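Local coordinates for protein 2-hydroxy-3-oxopropionate reductase (Polaromonas sp. JS666, PDB 4DLL) that probably catalyses the NAD(P)H-dependent reduction of 2-hydroxy-3-oxopropionate (tartronate semialdehyde) to glycerate, at residues I34-T39 with V92-N97; V59-P64 with A75-Q80; L162-G167 with G184-V189. All coordinates share one frame; numbering follows the deposited sequence.

All three interactions are parallel strand pairings in one mixed beta-sheet of the NAD-binding domain. Interactions 1 and 2 join neighbouring parts of it. Their centres are about 10 Å apart, strands 33-37 and 56-60 lie side by side, and both contacts touch one sulfate. Along the chain, interaction 2 falls between the two segments of interaction 1. Interaction 3 follows later, with its centre about 17 Å from that of interaction 1 and about 26 Å from that of interaction 2. Strands 76-78 and 184-190 are the outermost strands within the chain. The sulfate beside the first two contacts is consistent with a cofactor phosphate site, while one face of the third meets the second subunit.

Interaction 1 of 3, residues I34-T39 with V92-N97; sequences ITFLGT and VSMLEN. With SO4 (sulfate ion), chain C.
V92 O takes a hydrogen bond and a CA-H...O contact from the neighbouring strand. L37 N donates to V92 O at 2.9 Å, and the CA-H of F36 adds the weaker contact. This is the pairing of strands 33-37 and 90-93, two parallel central strands of a Rossmann-type dinucleotide-binding fold. The ladder continues on both sides of that oxygen. V92 N reaches T35 O at 2.7 Å, an almost straight bond of 171°. M94 N meets L37 O at 2.8 Å, just where the second strand gives way to loop. The branch of L95 packs against the same L37 O.

After L37 the chain turns into a glycine-rich loop that fits the GxGxxG pattern. G38 has a positive phi of 75°, and a CB there would run into L95 CD2. Beyond it, T39 N donates to O1 of the sulfate at 2.9 Å. The sulfate probably came from the crystallisation liquor. It is also bound by R62 N, so this place is consistent with a cofactor phosphate site. The side chain of R62 is in turn held by a salt bridge to E96.

F36 and V92 share one face of the sheet, and M94 reaches in over it from the loop. Helix 43-52 packs on F36 through A47 and L50, and on M94 through M46. V92 has CG1 anti to its backbone N (chi1 -175°). That sets CG2 beside the N, where V92 CG2 meets I34 CG2 at 4.0 Å. V92 CB lies alongside the F36 ring, 3.8 Å from F36 CD1. M94, a selenomethionine, extends over one face of that ring in a Met-aromatic contact. M94 SE stands 4.3 Å from the centroid of the F36 ring. The terminal methyl sits toward the rim, with M94 CE 3.7 Å from F36 CZ.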
loop_
_atom_site.group_PDB
_atom_site.type_symbol
_atom_site.label_atom_id
_atom_site.label_comp_id
_atom_site.label_asym_id
_atom_site.label_seq_id
_atom_site.Cartn_x
_atom_site.Cartn_y
_atom_site.Cartn_z
ATOM N N ILE A 34 2.197 1.550 -36.226
ATOM C CA ILE A 34 1.833 0.745 -35.065
ATOM C C ILE A 34 0.620 -0.195 -35.275
ATOM O O ILE A 34 -0.419 0.214 -35.781
ATOM C CB ILE A 34 1.604 1.621 -33.840
ATOM C CG1 ILE A 34 2.721 2.674 -33.715
ATOM C CG2 ILE A 34 1.530 0.759 -32.577
ATOM C CD1 ILE A 34 4.155 2.124 -33.703
ATOM N N THR A 35 0.770 -1.460 -34.878
ATOM C CA THR A 35 -0.370 -2.377 -34.855
ATOM C C THR A 35 -0.793 -2.765 -33.397
ATOM O O THR A 35 0.056 -3.079 -32.561
ATOM C CB THR A 35 -0.039 -3.636 -35.690
ATOM O OG1 THR A 35 0.255 -3.252 -37.051
ATOM C CG2 THR A 35 -1.198 -4.654 -35.678
ATOM N N PHE A 36 -2.083 -2.680 -33.088
ATOM C CA PHE A 36 -2.634 -3.353 -31.916
ATOM C C PHE A 36 -3.206 -4.676 -32.334
ATOM O O PHE A 36 -3.805 -4.795 -33.407
ATOM C CB PHE A 36 -3.746 -2.548 -31.199
ATOM C CG PHE A 36 -3.246 -1.377 -30.417
ATOM C CD1 PHE A 36 -1.900 -1.028 -30.445
ATOM C CD2 PHE A 36 -4.141 -0.548 -29.722
ATOM C CE1 PHE A 36 -1.410 0.080 -29.737
ATOM C CE2 PHE A 36 -3.667 0.576 -28.994
ATOM C CZ PHE A 36 -2.288 0.883 -29.016
ATOM N N LEU A 37 -3.020 -5.642 -31.448
ATOM C CA LEU A 37 -3.600 -6.956 -31.478
ATOM C C LEU A 37 -4.448 -7.092 -30.202
ATOM O O LEU A 37 -3.912 -7.195 -29.141
ATOM C CB LEU A 37 -2.470 -7.986 -31.461
ATOM C CG LEU A 37 -1.959 -8.603 -32.750
ATOM C CD1 LEU A 37 -1.886 -7.694 -33.899
ATOM C CD2 LEU A 37 -0.648 -9.350 -32.606
ATOM N N GLY A 38 -5.771 -7.076 -30.313
ATOM C CA GLY A 38 -6.607 -7.015 -29.147
ATOM C C GLY A 38 -6.590 -5.610 -28.584
ATOM O O GLY A 38 -5.768 -4.780 -28.964
ATOM N N THR A 39 -7.502 -5.324 -27.676
ATOM C CA THR A 39 -7.540 -4.005 -27.055
ATOM C C THR A 39 -7.424 -4.107 -25.552
ATOM O O THR A 39 -7.311 -3.093 -24.896
ATOM C CB THR A 39 -8.821 -3.235 -27.400
ATOM O OG1 THR A 39 -9.949 -4.112 -27.277
ATOM C CG2 THR A 39 -8.733 -2.699 -28.818
ATOM N N VAL A 92 1.897 -4.288 -31.080
ATOM C CA VAL A 92 1.557 -4.319 -29.668
ATOM C C VAL A 92 0.434 -5.320 -29.420
ATOM O O VAL A 92 -0.693 -5.092 -29.882
ATOM C CB VAL A 92 1.119 -2.930 -29.188
ATOM C CG1 VAL A 92 0.893 -2.923 -27.694
ATOM C CG2 VAL A 92 2.178 -1.880 -29.581
ATOM N N SER A 93 0.742 -6.423 -28.721
ATOM C CA SER A 93 -0.320 -7.325 -28.181
ATOM C C SER A 93 -1.009 -6.890 -26.855
ATOM O O SER A 93 -0.378 -6.670 -25.828
ATOM C CB SER A 93 0.177 -8.788 -28.078
ATOM O OG SER A 93 -0.549 -9.498 -27.075
HETATM N N MSE A 94 -2.334 -6.817 -26.882
HETATM C CA MSE A 94 -3.119 -6.552 -25.694
HETATM C C MSE A 94 -4.102 -7.712 -25.500
HETATM O O MSE A 94 -5.287 -7.563 -25.130
HETATM C CB MSE A 94 -3.805 -5.209 -25.838
HETATM C CG MSE A 94 -2.780 -4.069 -25.835
HETATM SE SE MSE A 94 -3.683 -2.417 -26.118
HETATM C CE MSE A 94 -2.255 -1.079 -25.851
ATOM N N LEU A 95 -3.587 -8.888 -25.768
ATOM C CA LEU A 95 -4.366 -10.080 -25.689
ATOM C C LEU A 95 -4.461 -10.573 -24.225
ATOM O O LEU A 95 -3.838 -10.014 -23.334
ATOM C CB LEU A 95 -3.736 -11.115 -26.612
ATOM C CG LEU A 95 -3.649 -10.642 -28.039
ATOM C CD1 LEU A 95 -2.763 -11.548 -28.845
ATOM C CD2 LEU A 95 -5.037 -10.613 -28.621
ATOM N N GLU A 96 -5.252 -11.621 -23.996
ATOM C CA GLU A 96 -5.641 -12.047 -22.639
ATOM C C GLU A 96 -4.561 -12.813 -21.901
ATOM O O GLU A 96 -4.220 -12.479 -20.762
ATOM C CB GLU A 96 -6.891 -12.955 -22.676
ATOM C CG GLU A 96 -8.226 -12.238 -22.906
ATOM C CD GLU A 96 -8.578 -12.054 -24.409
ATOM O OE1 GLU A 96 -7.926 -12.717 -25.263
ATOM O OE2 GLU A 96 -9.510 -11.243 -24.715
ATOM N N ASN A 97 -4.067 -13.866 -22.540
ATOM C CA ASN A 97 -3.170 -14.781 -21.892
ATOM C C ASN A 97 -2.215 -15.404 -22.892
ATOM O O ASN A 97 -2.272 -15.134 -24.113
ATOM C CB ASN A 97 -3.964 -15.890 -21.185
ATOM C CG ASN A 97 -4.855 -16.682 -22.143
ATOM O OD1 ASN A 97 -4.404 -17.177 -23.187
ATOM N ND2 ASN A 97 -6.125 -16.785 -21.797
HETATM S S SO4 C . -10.681 -7.117 -28.096
HETATM O O1 SO4 C . -9.730 -7.017 -26.987
HETATM O O2 SO4 C . -11.268 -5.779 -28.222
HETATM O O3 SO4 C . -10.035 -7.642 -29.307
HETATM O O4 SO4 C . -11.722 -8.073 -27.752
#

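Interaction 2 of 3, residues V59-P64 with A75-Q80; sequences VWNRTP and ATIHEQ. With SO4 (sulfate ion), chain C.
Two backbone hydrogen bonds grip V59 and pair strand 56-60 in parallel with the outermost strand 76-78. V59 N donates to T76 O at 2.9 Å, and H78 N to V59 O at 3.0 Å. Helix 64-71 links the strands, making a beta-alpha-beta unit of the Rossmann-type domain. Apolar contacts lie beneath helix 64-71: V59 CB meets I77 CD1 at 3.7 Å, V59 CG2 meets A75 CB, and L70 packs on V59 and I77.

Side-chain polar contacts follow. W60 points its indole edge at the backbone of E79, with a weak, bent bond of 2.9 Å from W60 NE1 to E79 O. One water accepts from N61 N and donates to H78 O. The amide of N61 bends back and N61 ND2 donates to T63 O at 3.0 Å, while OD1 rests near I77 CG2. With an alanine here, T63 O is likely to lose the donor that ties down the turn after the strand.

R62 N donates to sulfate O3 at 2.9 Å, and the sulfate lies over one face of the R62 guanidinium. Main-chain N-H and guanidinium after strand 56-60 together make a place suited to an anion, perhaps a phosphate of the dinucleotide.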
loop_
_atom_site.group_PDB
_atom_site.type_symbol
_atom_site.label_atom_id
_atom_site.label_comp_id
_atom_site.label_asym_id
_atom_site.label_seq_id
_atom_site.Cartn_x
_atom_site.Cartn_y
_atom_site.Cartn_z
ATOM N N VAL A 59 -5.264 -2.206 -36.504
ATOM C CA VAL A 59 -5.828 -2.947 -35.419
ATOM C C VAL A 59 -6.383 -4.281 -35.921
ATOM O O VAL A 59 -6.953 -4.325 -36.977
ATOM C CB VAL A 59 -7.027 -2.159 -34.775
ATOM C CG1 VAL A 59 -7.655 -2.976 -33.627
ATOM C CG2 VAL A 59 -6.598 -0.800 -34.264
ATOM N N TRP A 60 -6.204 -5.359 -35.178
ATOM C CA TRP A 60 -7.008 -6.557 -35.343
ATOM C C TRP A 60 -7.651 -6.797 -33.976
ATOM O O TRP A 60 -6.989 -6.684 -32.958
ATOM C CB TRP A 60 -6.131 -7.745 -35.759
ATOM C CG TRP A 60 -6.865 -9.023 -35.676
ATOM C CD1 TRP A 60 -7.734 -9.542 -36.615
ATOM C CD2 TRP A 60 -6.867 -9.935 -34.571
ATOM N NE1 TRP A 60 -8.275 -10.725 -36.148
ATOM C CE2 TRP A 60 -7.757 -10.998 -34.907
ATOM C CE3 TRP A 60 -6.206 -9.963 -33.332
ATOM C CZ2 TRP A 60 -7.981 -12.092 -34.054
ATOM C CZ3 TRP A 60 -6.420 -11.046 -32.491
ATOM C CH2 TRP A 60 -7.316 -12.101 -32.852
ATOM N N ASN A 61 -8.948 -7.067 -33.916
ATOM C CA ASN A 61 -9.557 -7.276 -32.628
ATOM C C ASN A 61 -10.827 -8.125 -32.809
ATOM O O ASN A 61 -11.115 -8.508 -33.921
ATOM C CB ASN A 61 -9.792 -5.945 -31.909
ATOM C CG ASN A 61 -11.005 -5.201 -32.423
ATOM O OD1 ASN A 61 -11.242 -5.124 -33.614
ATOM N ND2 ASN A 61 -11.790 -4.673 -31.518
ATOM N N ARG A 62 -11.536 -8.410 -31.720
ATOM C CA ARG A 62 -12.602 -9.395 -31.692
ATOM C C ARG A 62 -13.924 -8.754 -31.303
ATOM O O ARG A 62 -14.930 -9.429 -31.203
ATOM C CB ARG A 62 -12.250 -10.506 -30.685
ATOM C CG ARG A 62 -10.977 -11.283 -31.050
ATOM C CD ARG A 62 -10.646 -12.441 -30.045
ATOM N NE ARG A 62 -9.867 -11.995 -28.862
ATOM C CZ ARG A 62 -9.088 -10.916 -28.829
ATOM N NH1 ARG A 62 -8.938 -10.171 -29.919
ATOM N NH2 ARG A 62 -8.478 -10.588 -27.701
ATOM N N THR A 63 -13.918 -7.447 -31.082
ATOM C CA THR A 63 -15.092 -6.772 -30.542
ATOM C C THR A 63 -15.484 -5.536 -31.385
ATOM O O THR A 63 -14.764 -4.509 -31.420
ATOM C CB THR A 63 -14.973 -6.545 -29.009
ATOM O OG1 THR A 63 -16.243 -6.172 -28.487
ATOM C CG2 THR A 63 -13.990 -5.481 -28.673
ATOM N N PRO A 64 -16.612 -5.665 -32.114
ATOM C CA PRO A 64 -17.134 -4.704 -33.095
ATOM C C PRO A 64 -17.224 -3.249 -32.662
ATOM O O PRO A 64 -16.875 -2.377 -33.441
ATOM C CB PRO A 64 -18.532 -5.266 -33.393
ATOM C CG PRO A 64 -18.296 -6.772 -33.319
ATOM C CD PRO A 64 -17.464 -6.882 -32.054
ATOM N N ALA A 75 -7.875 4.596 -37.098
ATOM C CA ALA A 75 -7.292 3.264 -37.190
ATOM C C ALA A 75 -7.886 2.424 -38.335
ATOM O O ALA A 75 -9.079 2.514 -38.600
ATOM C CB ALA A 75 -7.466 2.547 -35.849
ATOM N N THR A 76 -7.064 1.603 -38.986
ATOM C CA THR A 76 -7.544 0.673 -39.982
ATOM C C THR A 76 -7.747 -0.702 -39.330
ATOM O O THR A 76 -6.811 -1.286 -38.772
ATOM C CB THR A 76 -6.546 0.506 -41.179
ATOM O OG1 THR A 76 -6.148 1.787 -41.671
ATOM C CG2 THR A 76 -7.190 -0.325 -42.337
ATOM N N ILE A 77 -8.952 -1.239 -39.438
ATOM C CA ILE A 77 -9.235 -2.537 -38.848
ATOM C C ILE A 77 -9.050 -3.649 -39.881
ATOM O O ILE A 77 -9.419 -3.483 -41.027
ATOM C CB ILE A 77 -10.625 -2.548 -38.232
ATOM C CG1 ILE A 77 -10.930 -1.205 -37.534
ATOM C CG2 ILE A 77 -10.836 -3.729 -37.310
ATOM C CD1 ILE A 77 -10.071 -0.761 -36.374
ATOM N N HIS A 78 -8.460 -4.774 -39.496
ATOM C CA HIS A 78 -8.309 -5.920 -40.404
ATOM C C HIS A 78 -9.052 -7.133 -39.856
ATOM O O HIS A 78 -9.189 -7.286 -38.639
ATOM C CB HIS A 78 -6.836 -6.215 -40.647
ATOM C CG HIS A 78 -6.082 -5.024 -41.131
ATOM N ND1 HIS A 78 -5.665 -4.890 -42.439
ATOM C CD2 HIS A 78 -5.722 -3.875 -40.501
ATOM C CE1 HIS A 78 -5.052 -3.725 -42.587
ATOM N NE2 HIS A 78 -5.077 -3.087 -41.426
ATOM N N GLU A 79 -9.572 -7.970 -40.744
ATOM C CA GLU A 79 -10.282 -9.186 -40.302
ATOM C C GLU A 79 -9.278 -10.246 -39.767
ATOM O O GLU A 79 -9.564 -10.934 -38.791
ATOM C CB GLU A 79 -11.190 -9.739 -41.436
ATOM C CG GLU A 79 -11.999 -11.018 -41.097
ATOM C CD GLU A 79 -13.117 -10.798 -40.067
ATOM O OE1 GLU A 79 -13.375 -9.613 -39.660
ATOM O OE2 GLU A 79 -13.744 -11.823 -39.660
ATOM N N GLN A 80 -8.101 -10.330 -40.404
ATOM C CA GLN A 80 -7.028 -11.281 -40.040
ATOM C C GLN A 80 -5.842 -10.520 -39.433
ATOM O O GLN A 80 -5.412 -9.487 -39.960
ATOM C CB GLN A 80 -6.549 -12.058 -41.272
ATOM C CG GLN A 80 -7.454 -13.184 -41.735
ATOM C CD GLN A 80 -7.007 -13.734 -43.088
ATOM O OE1 GLN A 80 -5.967 -13.339 -43.640
ATOM N NE2 GLN A 80 -7.798 -14.649 -43.635
HETATM S S SO4 C . -10.681 -7.117 -28.096
HETATM O O1 SO4 C . -9.730 -7.017 -26.987
HETATM O O2 SO4 C . -11.268 -5.779 -28.222
HETATM O O3 SO4 C . -10.035 -7.642 -29.307
HETATM O O4 SO4 C . -11.722 -8.073 -27.752
HETATM O O HOH W 1 -10.690 -7.539 -36.584
#

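Interaction 3 of 3, residues L162-G167 with G184-V189; sequences LVIMAG and GRATHV
I164 sits centrally in the pairing of strands 162-167 and 184-190, and its N and O both turn to strand 184-190. I164 N donates to R185 O at 2.9 Å, and I164 O accepts from T187 N at 2.9 Å. The two strands run parallel and are linked by helix 170-183 in a beta-alpha-beta unit. I164 CB abuts A186 CB at 3.9 Å, on the face that this helix packs against through L180 and F183. I164 CD1 reaches back to G184 N. At G184 a CB would collide with L162 O, so a glycine fits the start of the strand.

A166 carries the ladder on. A166 N donates to T187 O at 3.0 Å in a fairly straight bond of 166°. The ring of H188 turns its edge to A166 O, whose position is less certain. H188 is fixed more surely by a hydrogen bond between NE2 and G168 O and by stacking on F173.

R185 leaves the opposite face of the sheet. Its CG is anti to the backbone N (chi1 -170°), and the chain runs beside V163 before bending at chi3. R185 NH2 lies 3.5 Å from V163 CG2 and donates a hydrogen bond to E232 O of the second subunit. A233 of that subunit packs on V163, M165 and V189. The chemistry is therefore two-sided: apolar packing against the chain's own helix, and a mixed apolar and charged face at the dimer interface.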
loop_
_atom_site.group_PDB
_atom_site.type_symbol
_atom_site.label_atom_id
_atom_site.label_comp_id
_atom_site.label_asym_id
_atom_site.label_seq_id
_atom_site.Cartn_x
_atom_site.Cartn_y
_atom_site.Cartn_z
ATOM N N LEU A 162 0.478 5.958 -17.242
ATOM C CA LEU A 162 0.708 4.529 -16.902
ATOM C C LEU A 162 2.141 4.432 -16.437
ATOM O O LEU A 162 2.952 5.313 -16.676
ATOM C CB LEU A 162 0.472 3.570 -18.078
ATOM C CG LEU A 162 -1.015 3.488 -18.476
ATOM C CD1 LEU A 162 -1.208 2.612 -19.716
ATOM C CD2 LEU A 162 -2.025 3.045 -17.349
ATOM N N VAL A 163 2.386 3.357 -15.711
ATOM C CA VAL A 163 3.716 2.859 -15.403
ATOM C C VAL A 163 3.923 1.519 -16.163
ATOM O O VAL A 163 3.025 0.666 -16.176
ATOM C CB VAL A 163 3.783 2.833 -13.858
ATOM C CG1 VAL A 163 4.168 1.520 -13.262
ATOM C CG2 VAL A 163 4.481 4.080 -13.347
ATOM N N ILE A 164 5.035 1.416 -16.886
ATOM C CA ILE A 164 5.335 0.317 -17.805
ATOM C C ILE A 164 6.641 -0.366 -17.403
ATOM O O ILE A 164 7.697 0.278 -17.192
ATOM C CB ILE A 164 5.438 0.800 -19.286
ATOM C CG1 ILE A 164 4.171 1.492 -19.737
ATOM C CG2 ILE A 164 5.768 -0.336 -20.259
ATOM C CD1 ILE A 164 4.466 2.694 -20.695
HETATM N N MSE A 165 6.560 -1.677 -17.272
HETATM C CA MSE A 165 7.651 -2.456 -16.764
HETATM C C MSE A 165 8.119 -3.374 -17.870
HETATM O O MSE A 165 7.405 -4.378 -18.206
HETATM C CB MSE A 165 7.180 -3.338 -15.584
HETATM C CG MSE A 165 6.697 -2.621 -14.312
HETATM SE SE MSE A 165 5.081 -3.708 -13.706
HETATM C CE MSE A 165 3.919 -2.807 -14.890
ATOM N N ALA A 166 9.313 -3.088 -18.365
ATOM C CA ALA A 166 9.865 -3.689 -19.598
ATOM C C ALA A 166 10.948 -4.748 -19.402
ATOM O O ALA A 166 11.847 -4.595 -18.558
ATOM C CB ALA A 166 10.376 -2.548 -20.570
ATOM N N GLY A 167 10.852 -5.850 -20.153
ATOM C CA GLY A 167 11.895 -6.918 -20.140
ATOM C C GLY A 167 12.448 -6.974 -21.551
ATOM O O GLY A 167 11.658 -6.910 -22.491
ATOM N N GLY A 184 3.126 6.233 -20.830
ATOM C CA GLY A 184 3.440 6.624 -19.459
ATOM C C GLY A 184 4.899 6.629 -19.191
ATOM O O GLY A 184 5.686 6.859 -20.087
ATOM N N ARG A 185 5.271 6.419 -17.941
ATOM C CA ARG A 185 6.676 6.283 -17.622
ATOM C C ARG A 185 7.121 4.788 -17.730
ATOM O O ARG A 185 6.561 3.916 -17.044
ATOM C CB ARG A 185 6.947 6.862 -16.223
ATOM C CG ARG A 185 8.427 6.981 -15.906
ATOM C CD ARG A 185 8.684 7.477 -14.432
ATOM N NE ARG A 185 7.947 6.730 -13.407
ATOM C CZ ARG A 185 8.312 5.523 -12.926
ATOM N NH1 ARG A 185 9.406 4.902 -13.385
ATOM N NH2 ARG A 185 7.588 4.916 -11.961
ATOM N N ALA A 186 8.103 4.497 -18.590
ATOM C CA ALA A 186 8.605 3.121 -18.753
ATOM C C ALA A 186 9.954 2.985 -18.102
ATOM O O ALA A 186 10.771 3.928 -18.113
ATOM C CB ALA A 186 8.696 2.728 -20.251
ATOM N N THR A 187 10.180 1.804 -17.536
ATOM C CA THR A 187 11.383 1.469 -16.817
ATOM C C THR A 187 11.857 0.112 -17.308
ATOM O O THR A 187 11.082 -0.904 -17.352
ATOM C CB THR A 187 11.097 1.357 -15.299
ATOM O OG1 THR A 187 10.451 2.556 -14.831
ATOM C CG2 THR A 187 12.368 1.141 -14.495
ATOM N N HIS A 188 13.132 0.068 -17.625
ATOM C CA HIS A 188 13.731 -1.138 -18.146
ATOM C C HIS A 188 14.173 -1.998 -16.987
ATOM O O HIS A 188 15.075 -1.618 -16.255
ATOM C CB HIS A 188 14.876 -0.817 -19.117
ATOM C CG HIS A 188 15.400 -2.011 -19.837
ATOM N ND1 HIS A 188 16.642 -2.048 -20.424
ATOM C CD2 HIS A 188 14.819 -3.213 -20.099
ATOM C CE1 HIS A 188 16.811 -3.223 -21.002
ATOM N NE2 HIS A 188 15.720 -3.949 -20.812
ATOM N N VAL A 189 13.536 -3.148 -16.804
ATOM C CA VAL A 189 13.695 -3.870 -15.535
ATOM C C VAL A 189 14.709 -5.008 -15.621
ATOM O O VAL A 189 15.222 -5.471 -14.592
ATOM C CB VAL A 189 12.357 -4.431 -14.983
ATOM C CG1 VAL A 189 11.479 -3.320 -14.349
ATOM C CG2 VAL A 189 11.559 -5.209 -16.084
#